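Local coordinates for hypothetical protein (Staphylococcus aureus subsp. aureus, PDB 1QYI), which is of unknown function but probably acts as a hydrolase, possibly a phosphatase, of the haloacid dehalogenase (HAD) superfamily, at residues 9-14 / 321-326; 221-226 / 367-372; 335-340 / 359-364. All coordinates share one frame; numbering follows the deposited sequence.

Interaction 1 of 3, residues 9-14 / 321-326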
ATOM      1  N   ASP A   9       4.691   8.186  -2.995  1.00 20.21           N
ATOM      2  CA  ASP A   9       4.512   8.085  -1.560  1.00 21.69           C
ATOM      3  C   ASP A   9       5.773   8.541  -0.869  1.00 21.31           C
ATOM      4  O   ASP A   9       6.883   8.221  -1.305  1.00 21.49           O
ATOM      5  CB  ASP A   9       4.168   6.658  -1.116  1.00 23.19           C
ATOM      6  CG  ASP A   9       2.774   6.225  -1.553  1.00 25.85           C
ATOM      7  OD1 ASP A   9       1.864   7.085  -1.624  1.00 24.54           O
ATOM      8  OD2 ASP A   9       2.589   5.015  -1.809  1.00 28.39           O
ATOM      9  N   GLY A  10       5.581   9.299   0.210  1.00 19.51           N
ATOM     10  CA  GLY A  10       6.688   9.823   0.981  1.00 18.76           C
ATOM     11  C   GLY A  10       7.164  11.154   0.436  1.00 19.54           C
ATOM     12  O   GLY A  10       8.060  11.767   1.012  1.00 17.83           O
ATOM     13  N   VAL A  11       6.558  11.600  -0.667  1.00 19.55           N
ATOM     14  CA  VAL A  11       6.928  12.859  -1.315  1.00 19.40           C
ATOM     15  C   VAL A  11       5.733  13.789  -1.514  1.00 21.33           C
ATOM     16  O   VAL A  11       5.685  14.895  -0.975  1.00 20.13           O
ATOM     17  CB  VAL A  11       7.553  12.611  -2.714  1.00 17.30           C
ATOM     18  CG1 VAL A  11       7.802  13.936  -3.413  1.00 16.96           C
ATOM     19  CG2 VAL A  11       8.842  11.827  -2.585  1.00 15.83           C
ATOM     20  N   PHE A  12       4.784  13.324  -2.323  1.00 22.58           N
ATOM     21  CA  PHE A  12       3.575  14.071  -2.652  1.00 20.29           C
ATOM     22  C   PHE A  12       2.394  13.579  -1.823  1.00 21.03           C
ATOM     23  O   PHE A  12       1.590  14.374  -1.328  1.00 22.34           O
ATOM     24  CB  PHE A  12       3.249  13.889  -4.135  1.00 18.33           C
ATOM     25  CG  PHE A  12       4.202  14.597  -5.071  1.00 17.36           C
ATOM     26  CD1 PHE A  12       4.088  15.974  -5.300  1.00 12.88           C
ATOM     27  CD2 PHE A  12       5.186  13.883  -5.757  1.00 15.34           C
ATOM     28  CE1 PHE A  12       4.935  16.631  -6.204  1.00 13.08           C
ATOM     29  CE2 PHE A  12       6.035  14.529  -6.661  1.00 16.45           C
ATOM     30  CZ  PHE A  12       5.909  15.913  -6.887  1.00 13.67           C
ATOM     31  N   LEU A  13       2.285  12.260  -1.688  1.00 19.67           N
ATOM     32  CA  LEU A  13       1.192  11.644  -0.936  1.00 17.96           C
ATOM     33  C   LEU A  13       1.731  10.684   0.121  1.00 17.73           C
ATOM     34  O   LEU A  13       2.881  10.265   0.051  1.00 17.48           O
ATOM     35  CB  LEU A  13       0.292  10.865  -1.890  1.00 18.12           C
ATOM     36  CG  LEU A  13      -0.142  11.505  -3.214  1.00 20.97           C
ATOM     37  CD1 LEU A  13      -0.893  10.454  -4.014  1.00 18.50           C
ATOM     38  CD2 LEU A  13      -1.023  12.739  -2.981  1.00 21.33           C
ATOM     39  N   SER A  14       0.909  10.339   1.102  1.00 18.47           N
ATOM     40  CA  SER A  14       1.353   9.402   2.119  1.00 21.81           C
ATOM     41  C   SER A  14       0.584   8.107   1.937  1.00 23.10           C
ATOM     42  O   SER A  14      -0.304   8.033   1.091  1.00 22.47           O
ATOM     43  CB  SER A  14       1.141   9.968   3.523  1.00 23.21           C
ATOM     44  OG  SER A  14      -0.183  10.431   3.702  1.00 29.71           O
ATOM     45  N   VAL A 321      14.201  12.505  -6.572  1.00 17.17           N
ATOM     46  CA  VAL A 321      13.584  13.036  -5.357  1.00 17.15           C
ATOM     47  C   VAL A 321      12.693  11.989  -4.699  1.00 19.53           C
ATOM     48  O   VAL A 321      11.588  11.691  -5.171  1.00 19.83           O
ATOM     49  CB  VAL A 321      12.723  14.294  -5.678  1.00 16.51           C
ATOM     50  CG1 VAL A 321      12.007  14.792  -4.425  1.00 14.89           C
ATOM     51  CG2 VAL A 321      13.598  15.389  -6.265  1.00 12.04           C
ATOM     52  N   GLY A 322      13.180  11.435  -3.598  1.00 20.60           N
ATOM     53  CA  GLY A 322      12.413  10.427  -2.908  1.00 21.02           C
ATOM     54  C   GLY A 322      12.715  10.408  -1.435  1.00 21.11           C
ATOM     55  O   GLY A 322      13.468  11.233  -0.927  1.00 21.03           O
ATOM     56  N   ASP A 323      12.142   9.436  -0.748  1.00 22.05           N
ATOM     57  CA  ASP A 323      12.337   9.329   0.679  1.00 24.96           C
ATOM     58  C   ASP A 323      12.885   7.968   1.073  1.00 25.22           C
ATOM     59  O   ASP A 323      13.509   7.826   2.119  1.00 25.72           O
ATOM     60  CB  ASP A 323      11.001   9.573   1.379  1.00 25.45           C
ATOM     61  CG  ASP A 323       9.939   8.588   0.944  1.00 26.36           C
ATOM     62  OD1 ASP A 323       9.767   8.373  -0.285  1.00 24.89           O
ATOM     63  OD2 ASP A 323       9.268   8.029   1.836  1.00 28.62           O
ATOM     64  N   SER A 324      12.643   6.964   0.240  1.00 25.44           N
ATOM     65  CA  SER A 324      13.112   5.624   0.548  1.00 25.61           C
ATOM     66  C   SER A 324      14.560   5.439   0.170  1.00 26.42           C
ATOM     67  O   SER A 324      15.091   6.101  -0.729  1.00 28.12           O
ATOM     68  CB  SER A 324      12.285   4.574  -0.185  1.00 25.45           C
ATOM     69  OG  SER A 324      12.638   4.534  -1.553  1.00 22.48           O
ATOM     70  N   LEU A 325      15.191   4.520   0.876  1.00 28.52           N
ATOM     71  CA  LEU A 325      16.570   4.187   0.643  1.00 27.69           C
ATOM     72  C   LEU A 325      16.680   3.438  -0.687  1.00 27.23           C
ATOM     73  O   LEU A 325      17.671   3.576  -1.398  1.00 28.04           O
ATOM     74  CB  LEU A 325      17.065   3.317   1.791  1.00 29.24           C
ATOM     75  CG  LEU A 325      18.457   2.732   1.573  1.00 32.66           C
ATOM     76  CD1 LEU A 325      19.458   3.876   1.413  1.00 33.37           C
ATOM     77  CD2 LEU A 325      18.832   1.840   2.743  1.00 32.59           C
ATOM     78  N   ALA A 326      15.665   2.647  -1.025  1.00 25.94           N
ATOM     79  CA  ALA A 326      15.687   1.900  -2.278  1.00 25.62           C
ATOM     80  C   ALA A 326      15.826   2.840  -3.479  1.00 26.25           C
ATOM     81  O   ALA A 326      16.325   2.437  -4.525  1.00 28.84           O
ATOM     82  CB  ALA A 326      14.424   1.057  -2.417  1.00 22.73           C
TER
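Asp323 turns its carboxylate onto the backbone of Asp9 and Gly10, and beside it Val11 lays its methyls against Val321 and Gly322. The first torsion of Asp323 sets CG between the backbone N and the carbonyl carbon (chi1 59°); the carboxylate is then turned so that OD2 lies 3.3 Å from Gly10 CA, the bare alpha carbon of a residue whose phi is positive (88°). OD1 lies 3.1 Å from Asp9 O. These are two acceptors, and no hydrogen bond joins the two segments. The DVDGV sequence beginning at Asp7 and the GDSLAD sequence beginning at Gly322 match the first and fourth motifs of HAD enzymes. In relatives the first aspartate of the first motif, the backbone O of the second and an aspartate of the fourth motif bind magnesium, so the approach of Asp9 O and Asp323 OD1, with Asp7 OD2 close to the latter, is consistent with such a site.

Val11 makes the remaining, mostly van der Waals contact. Its CG2, anti to the carbonyl carbon, rests 3.8 Å from Gly322 CA and 3.8 Å from Val321 O, while its CG1 meets Val321 CG1 at 4.4 Å. Within 9-14, a bond from Gly10 N to Leu13 O (2.9 Å) curls the loop. The side chain of Asp9 leads away from 321-326 and forms a salt bridge with Arg240.

The loop 9-14 links strand 3-6 to helix 16-31. Strand 318-322 is the neighbour of strand 3-6 in the parallel sheet, with Val321 bonded through its backbone to Leu5 and Asp7, and it gives way to helix 325-334, whose N-cap is Ser324. Val321 also touches strand 337-341 through Ile339 and Thr341.

Interaction 2 of 3, residues 221-226 / 367-372; sequences KVLLND and GELRGV
Arg370 reaches across to Asp226 in a salt bridge, with NH2 donating to OD2 over 2.6 Å. The bond is bent, with an N-H...O angle of 136°. OD2 receives it on its anti lone pair, lying at the edge of the guanidinium and only 9° from its plane. The two flat groups are nonetheless strongly turned, their planes 71° apart, and just one carboxylate oxygen is used. The extended arginine chain, CG to NE, carries the guanidinium across to helix 217-229. Leu223 passes it in the opposite direction: its CD1 lies over one guanidinium face, 3.7 Å from Arg370 NH1. Val222 CG1 comes only to 4.1 Å from Arg370 NH2.

Both helices, 217-229 and 369-373, pack on one face of the parallel sheet of the Rossmann-like HAD core, Leu224 and Leu369 each touching Phe6 on strand 3-6. Inward of the arginine, the contact becomes apolar. Leu223 CD1 approaches Leu369 CD2 at 4.4 Å, a loose touch. Leu369 also packs on Ile4 and Ile339 of the sheet, while Leu223 has a further neighbour in Leu366 of the preceding loop.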
ATOM      1  N   LYS A 221       2.061  23.123  -6.962  1.00 32.11           N
ATOM      2  CA  LYS A 221       1.739  23.441  -8.344  1.00 32.91           C
ATOM      3  C   LYS A 221       2.590  24.609  -8.828  1.00 33.37           C
ATOM      4  O   LYS A 221       2.812  24.763 -10.028  1.00 33.62           O
ATOM      5  CB  LYS A 221       0.259  23.787  -8.497  1.00 34.99           C
ATOM      6  CG  LYS A 221      -0.689  22.601  -8.545  1.00 35.97           C
ATOM      7  CD  LYS A 221      -2.132  23.091  -8.512  1.00 39.35           C
ATOM      8  CE  LYS A 221      -3.130  21.946  -8.647  1.00 41.76           C
ATOM      9  NZ  LYS A 221      -4.536  22.390  -8.396  1.00 41.49           N
ATOM     10  N   VAL A 222       3.063  25.434  -7.892  1.00 33.51           N
ATOM     11  CA  VAL A 222       3.916  26.578  -8.228  1.00 32.22           C
ATOM     12  C   VAL A 222       5.366  26.116  -8.331  1.00 31.49           C
ATOM     13  O   VAL A 222       6.131  26.611  -9.156  1.00 31.84           O
ATOM     14  CB  VAL A 222       3.837  27.690  -7.151  1.00 33.55           C
ATOM     15  CG1 VAL A 222       4.805  28.818  -7.501  1.00 32.57           C
ATOM     16  CG2 VAL A 222       2.419  28.231  -7.047  1.00 32.87           C
ATOM     17  N   LEU A 223       5.734  25.169  -7.473  1.00 31.68           N
ATOM     18  CA  LEU A 223       7.080  24.612  -7.459  1.00 29.76           C
ATOM     19  C   LEU A 223       7.331  23.829  -8.736  1.00 28.10           C
ATOM     20  O   LEU A 223       8.378  23.970  -9.363  1.00 27.68           O
ATOM     21  CB  LEU A 223       7.261  23.696  -6.243  1.00 31.85           C
ATOM     22  CG  LEU A 223       8.385  22.646  -6.259  1.00 32.82           C
ATOM     23  CD1 LEU A 223       9.755  23.324  -6.329  1.00 32.74           C
ATOM     24  CD2 LEU A 223       8.266  21.771  -5.016  1.00 31.85           C
ATOM     25  N   LEU A 224       6.370  22.999  -9.122  1.00 27.21           N
ATOM     26  CA  LEU A 224       6.504  22.200 -10.340  1.00 27.05           C
ATOM     27  C   LEU A 224       6.555  23.102 -11.564  1.00 27.28           C
ATOM     28  O   LEU A 224       7.341  22.879 -12.483  1.00 25.87           O
ATOM     29  CB  LEU A 224       5.332  21.222 -10.466  1.00 26.30           C
ATOM     30  CG  LEU A 224       5.252  20.164  -9.364  1.00 25.72           C
ATOM     31  CD1 LEU A 224       4.025  19.294  -9.577  1.00 26.75           C
ATOM     32  CD2 LEU A 224       6.525  19.330  -9.371  1.00 23.84           C
ATOM     33  N   ASN A 225       5.702  24.122 -11.560  1.00 28.53           N
ATOM     34  CA  ASN A 225       5.625  25.086 -12.648  1.00 28.73           C
ATOM     35  C   ASN A 225       6.961  25.808 -12.832  1.00 29.12           C
ATOM     36  O   ASN A 225       7.463  25.907 -13.948  1.00 29.17           O
ATOM     37  CB  ASN A 225       4.509  26.094 -12.355  1.00 31.85           C
ATOM     38  CG  ASN A 225       4.146  26.933 -13.563  1.00 34.28           C
ATOM     39  OD1 ASN A 225       3.876  26.405 -14.648  1.00 35.40           O
ATOM     40  ND2 ASN A 225       4.121  28.246 -13.380  1.00 34.52           N
ATOM     41  N   ASP A 226       7.541  26.309 -11.744  1.00 29.35           N
ATOM     42  CA  ASP A 226       8.822  26.999 -11.843  1.00 29.91           C
ATOM     43  C   ASP A 226       9.905  26.012 -12.250  1.00 30.44           C
ATOM     44  O   ASP A 226      10.818  26.363 -12.992  1.00 31.02           O
ATOM     45  CB  ASP A 226       9.211  27.656 -10.516  1.00 30.48           C
ATOM     46  CG  ASP A 226       8.159  28.617 -10.005  1.00 32.76           C
ATOM     47  OD1 ASP A 226       7.429  29.221 -10.827  1.00 32.39           O
ATOM     48  OD2 ASP A 226       8.078  28.785  -8.769  1.00 35.17           O
ATOM     49  N   GLY A 367       8.972  21.154  -0.387  1.00 33.83           N
ATOM     50  CA  GLY A 367       9.110  22.596  -0.502  1.00 34.22           C
ATOM     51  C   GLY A 367      10.545  23.092  -0.485  1.00 35.71           C
ATOM     52  O   GLY A 367      10.936  23.951  -1.285  1.00 36.81           O
ATOM     53  N   GLU A 368      11.329  22.538   0.430  1.00 34.25           N
ATOM     54  CA  GLU A 368      12.726  22.902   0.592  1.00 34.39           C
ATOM     55  C   GLU A 368      13.592  22.439  -0.570  1.00 33.72           C
ATOM     56  O   GLU A 368      14.821  22.462  -0.486  1.00 34.27           O
ATOM     57  CB  GLU A 368      13.262  22.320   1.906  1.00 34.59           C
ATOM     58  CG  GLU A 368      12.817  23.090   3.142  1.00 37.14           C
ATOM     59  CD  GLU A 368      13.310  22.468   4.441  1.00 39.59           C
ATOM     60  OE1 GLU A 368      14.391  21.832   4.425  1.00 41.81           O
ATOM     61  OE2 GLU A 368      12.629  22.636   5.483  1.00 38.35           O
ATOM     62  N   LEU A 369      12.951  22.031  -1.658  1.00 33.56           N
ATOM     63  CA  LEU A 369      13.676  21.553  -2.836  1.00 33.41           C
ATOM     64  C   LEU A 369      14.388  22.679  -3.583  1.00 33.39           C
ATOM     65  O   LEU A 369      15.401  22.447  -4.247  1.00 33.74           O
ATOM     66  CB  LEU A 369      12.722  20.827  -3.788  1.00 33.11           C
ATOM     67  CG  LEU A 369      13.310  20.326  -5.109  1.00 33.16           C
ATOM     68  CD1 LEU A 369      14.390  19.287  -4.834  1.00 33.11           C
ATOM     69  CD2 LEU A 369      12.211  19.723  -5.965  1.00 34.71           C
ATOM     70  N   ARG A 370      13.863  23.896  -3.483  1.00 32.71           N
ATOM     71  CA  ARG A 370      14.484  25.029  -4.156  1.00 33.28           C
ATOM     72  C   ARG A 370      15.882  25.295  -3.596  1.00 33.13           C
ATOM     73  O   ARG A 370      16.801  25.648  -4.336  1.00 31.79           O
ATOM     74  CB  ARG A 370      13.640  26.291  -3.991  1.00 34.87           C
ATOM     75  CG  ARG A 370      12.475  26.421  -4.940  1.00 35.92           C
ATOM     76  CD  ARG A 370      11.912  27.826  -4.839  1.00 35.74           C
ATOM     77  NE  ARG A 370      10.794  28.059  -5.737  1.00 35.34           N
ATOM     78  CZ  ARG A 370       9.610  27.469  -5.622  1.00 36.70           C
ATOM     79  NH1 ARG A 370       9.389  26.607  -4.640  1.00 34.98           N
ATOM     80  NH2 ARG A 370       8.642  27.748  -6.490  1.00 38.57           N
ATOM     81  N   GLY A 371      16.027  25.122  -2.284  1.00 32.87           N
ATOM     82  CA  GLY A 371      17.303  25.352  -1.634  1.00 32.87           C
ATOM     83  C   GLY A 371      18.411  24.518  -2.230  1.00 32.49           C
ATOM     84  O   GLY A 371      19.547  24.969  -2.342  1.00 32.88           O
ATOM     85  N   VAL A 372      18.073  23.295  -2.622  1.00 33.21           N
ATOM     86  CA  VAL A 372      19.041  22.391  -3.214  1.00 32.27           C
ATOM     87  C   VAL A 372      19.395  22.791  -4.634  1.00 33.44           C
ATOM     88  O   VAL A 372      20.553  22.685  -5.044  1.00 35.19           O
ATOM     89  CB  VAL A 372      18.506  20.962  -3.251  1.00 31.20           C
ATOM     90  CG1 VAL A 372      19.557  20.031  -3.830  1.00 28.69           C
ATOM     91  CG2 VAL A 372      18.110  20.529  -1.856  1.00 31.83           C
TER

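Interaction 3 of 3, residues 335-340 / 359-364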
ATOM      1  N   GLY A 335      23.884   6.682 -11.627  1.00 26.19           N
ATOM      2  CA  GLY A 335      24.730   7.862 -11.634  1.00 25.61           C
ATOM      3  C   GLY A 335      23.999   9.189 -11.513  1.00 25.44           C
ATOM      4  O   GLY A 335      24.532  10.224 -11.911  1.00 25.34           O
ATOM      5  N   ALA A 336      22.791   9.183 -10.959  1.00 25.71           N
ATOM      6  CA  ALA A 336      22.039  10.424 -10.811  1.00 25.46           C
ATOM      7  C   ALA A 336      22.193  11.031  -9.423  1.00 25.29           C
ATOM      8  O   ALA A 336      22.518  10.338  -8.456  1.00 23.16           O
ATOM      9  CB  ALA A 336      20.571  10.180 -11.105  1.00 25.71           C
ATOM     10  N   THR A 337      21.963  12.338  -9.329  1.00 25.48           N
ATOM     11  CA  THR A 337      22.057  13.013  -8.043  1.00 25.09           C
ATOM     12  C   THR A 337      20.829  12.649  -7.222  1.00 25.40           C
ATOM     13  O   THR A 337      19.702  12.671  -7.727  1.00 24.98           O
ATOM     14  CB  THR A 337      22.124  14.546  -8.204  1.00 25.18           C
ATOM     15  OG1 THR A 337      23.419  14.918  -8.697  1.00 27.09           O
ATOM     16  CG2 THR A 337      21.879  15.240  -6.869  1.00 21.52           C
ATOM     17  N   PHE A 338      21.046  12.299  -5.958  1.00 25.19           N
ATOM     18  CA  PHE A 338      19.937  11.925  -5.090  1.00 24.60           C
ATOM     19  C   PHE A 338      19.645  12.963  -4.009  1.00 24.16           C
ATOM     20  O   PHE A 338      20.550  13.464  -3.352  1.00 23.40           O
ATOM     21  CB  PHE A 338      20.206  10.570  -4.420  1.00 23.84           C
ATOM     22  CG  PHE A 338      19.105  10.135  -3.485  1.00 25.02           C
ATOM     23  CD1 PHE A 338      17.874   9.686  -3.990  1.00 24.07           C
ATOM     24  CD2 PHE A 338      19.272  10.241  -2.100  1.00 23.53           C
ATOM     25  CE1 PHE A 338      16.827   9.355  -3.133  1.00 23.31           C
ATOM     26  CE2 PHE A 338      18.236   9.916  -1.230  1.00 24.37           C
ATOM     27  CZ  PHE A 338      17.001   9.470  -1.743  1.00 24.01           C
ATOM     28  N   ILE A 339      18.369  13.286  -3.846  1.00 23.50           N
ATOM     29  CA  ILE A 339      17.954  14.226  -2.834  1.00 23.35           C
ATOM     30  C   ILE A 339      16.808  13.601  -2.047  1.00 22.49           C
ATOM     31  O   ILE A 339      15.713  13.404  -2.570  1.00 22.97           O
ATOM     32  CB  ILE A 339      17.563  15.604  -3.437  1.00 23.23           C
ATOM     33  CG1 ILE A 339      16.633  16.340  -2.450  1.00 25.84           C
ATOM     34  CG2 ILE A 339      16.964  15.434  -4.811  1.00 24.33           C
ATOM     35  CD1 ILE A 339      16.343  17.768  -2.821  1.00 24.80           C
ATOM     36  N   GLY A 340      17.094  13.264  -0.788  1.00 24.19           N
ATOM     37  CA  GLY A 340      16.109  12.627   0.074  1.00 26.00           C
ATOM     38  C   GLY A 340      15.182  13.556   0.837  1.00 27.14           C
ATOM     39  O   GLY A 340      15.589  14.630   1.289  1.00 26.59           O
ATOM     40  N   ALA A 359      23.775  10.307   0.959  1.00 37.48           N
ATOM     41  CA  ALA A 359      22.745  10.931   0.145  1.00 36.81           C
ATOM     42  C   ALA A 359      23.256  12.313  -0.225  1.00 36.17           C
ATOM     43  O   ALA A 359      23.680  13.083   0.643  1.00 36.44           O
ATOM     44  CB  ALA A 359      21.441  11.032   0.921  1.00 37.46           C
ATOM     45  N   ASP A 360      23.225  12.622  -1.517  1.00 34.61           N
ATOM     46  CA  ASP A 360      23.711  13.914  -2.004  1.00 33.47           C
ATOM     47  C   ASP A 360      23.142  15.079  -1.194  1.00 32.46           C
ATOM     48  O   ASP A 360      23.883  15.973  -0.785  1.00 32.92           O
ATOM     49  CB  ASP A 360      23.371  14.073  -3.491  1.00 32.86           C
ATOM     50  CG  ASP A 360      24.050  13.034  -4.347  1.00 31.85           C
ATOM     51  OD1 ASP A 360      25.300  13.012  -4.350  1.00 33.18           O
ATOM     52  OD2 ASP A 360      23.347  12.243  -5.013  1.00 31.43           O
ATOM     53  N   TYR A 361      21.830  15.066  -0.968  1.00 31.04           N
ATOM     54  CA  TYR A 361      21.179  16.114  -0.194  1.00 29.02           C
ATOM     55  C   TYR A 361      20.042  15.517   0.596  1.00 28.54           C
ATOM     56  O   TYR A 361      19.535  14.453   0.262  1.00 28.05           O
ATOM     57  CB  TYR A 361      20.615  17.207  -1.106  1.00 28.02           C
ATOM     58  CG  TYR A 361      21.613  17.735  -2.087  1.00 27.24           C
ATOM     59  CD1 TYR A 361      21.785  17.120  -3.321  1.00 28.04           C
ATOM     60  CD2 TYR A 361      22.414  18.824  -1.774  1.00 26.06           C
ATOM     61  CE1 TYR A 361      22.729  17.576  -4.220  1.00 28.99           C
ATOM     62  CE2 TYR A 361      23.364  19.288  -2.669  1.00 27.56           C
ATOM     63  CZ  TYR A 361      23.515  18.659  -3.892  1.00 28.77           C
ATOM     64  OH  TYR A 361      24.443  19.111  -4.801  1.00 30.59           O
ATOM     65  N   VAL A 362      19.654  16.203   1.659  1.00 29.14           N
ATOM     66  CA  VAL A 362      18.542  15.752   2.473  1.00 27.64           C
ATOM     67  C   VAL A 362      17.696  16.994   2.763  1.00 27.50           C
ATOM     68  O   VAL A 362      18.194  17.995   3.271  1.00 27.03           O
ATOM     69  CB  VAL A 362      19.030  15.089   3.783  1.00 26.89           C
ATOM     70  CG1 VAL A 362      17.845  14.715   4.658  1.00 27.54           C
ATOM     71  CG2 VAL A 362      19.837  13.841   3.458  1.00 26.75           C
ATOM     72  N   ILE A 363      16.416  16.925   2.409  1.00 28.60           N
ATOM     73  CA  ILE A 363      15.498  18.041   2.603  1.00 27.17           C
ATOM     74  C   ILE A 363      14.362  17.640   3.551  1.00 26.01           C
ATOM     75  O   ILE A 363      14.052  16.459   3.666  1.00 27.27           O
ATOM     76  CB  ILE A 363      14.972  18.514   1.202  1.00 28.32           C
ATOM     77  CG1 ILE A 363      15.273  19.990   1.026  1.00 27.51           C
ATOM     78  CG2 ILE A 363      13.489  18.255   1.032  1.00 28.95           C
ATOM     79  CD1 ILE A 363      16.735  20.311   1.179  1.00 29.31           C
ATOM     80  N   ASN A 364      13.759  18.604   4.247  1.00 25.52           N
ATOM     81  CA  ASN A 364      12.665  18.283   5.168  1.00 24.95           C
ATOM     82  C   ASN A 364      11.412  17.867   4.418  1.00 25.64           C
ATOM     83  O   ASN A 364      10.719  16.938   4.820  1.00 25.46           O
ATOM     84  CB  ASN A 364      12.329  19.464   6.079  1.00 24.74           C
ATOM     85  CG  ASN A 364      13.371  19.694   7.152  1.00 26.22           C
ATOM     86  OD1 ASN A 364      13.645  18.822   7.976  1.00 25.27           O
ATOM     87  ND2 ASN A 364      13.957  20.883   7.150  1.00 28.26           N
TER
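Ile339 pairs with Tyr361 and Gly340 with Val362 in two parallel bridges between strands 337-341 and 361-363, the two strands of a beta-alpha-beta unit that crosses over through helix 351-356. The short axes approach to 4.5 Å at an angle of 27°.

Backbone bonds alternate between the strands. Gly340 N donates to Tyr361 O over 2.9 Å, and Gly340 O accepts Ile363 N over 2.7 Å, nearly straight at 177°. A bond from Tyr361 N to Phe338 O is less certain, because that oxygen is crowded in the model. Val362 CA adds a C-H...O contact to Gly340 O.

One side chain extends this pattern. Asp360 OD2 accepts Phe338 N, so a side-chain oxygen, not a backbone one, binds this N-H; the modelled 2.5 Å is very short, so its exact length is doubtful. Asp360 OD1 forms a salt bridge with Lys315, so each carboxylate oxygen has a partner.

Apolar contacts divide by face. Ile339 and Tyr361 meet CB to CB at 4.2 Å on the face covered by Val372 of helix 369-373. Phe338, packed on Leu328 and Ala331 of helix 325-334, offers its ring edge to Ala359, CD2 to CB 3.8 Å. Thr337 CG2, anti to its backbone N, touches the Tyr361 ring in plane at the edge, 3.6 Å from CE1.

All three contacts are built on or against the parallel sheet of the HAD-like domain. Interaction 1 lies at the C-terminal end of strand 318-322, whose neighbour 337-341 belongs to interaction 3, with centres about 12 Å apart; helix 325-334 connects them along the chain. Interaction 2 lies about 16 Å from interaction 1 and about 15 Å from interaction 3, on a face of the sheet. Along the chain, interaction 1 closes before interaction 3 opens, interaction 3 falls wholly between the two segments of interaction 2, and the segments of 1 and 2 alternate. Val321, Ile339 and Leu369 touch one another, so strands 318-322 and 337-341 and helix 369-373 meet in one apolar layer; Phe12 and Leu224 join loop 9-14 to helix 217-229.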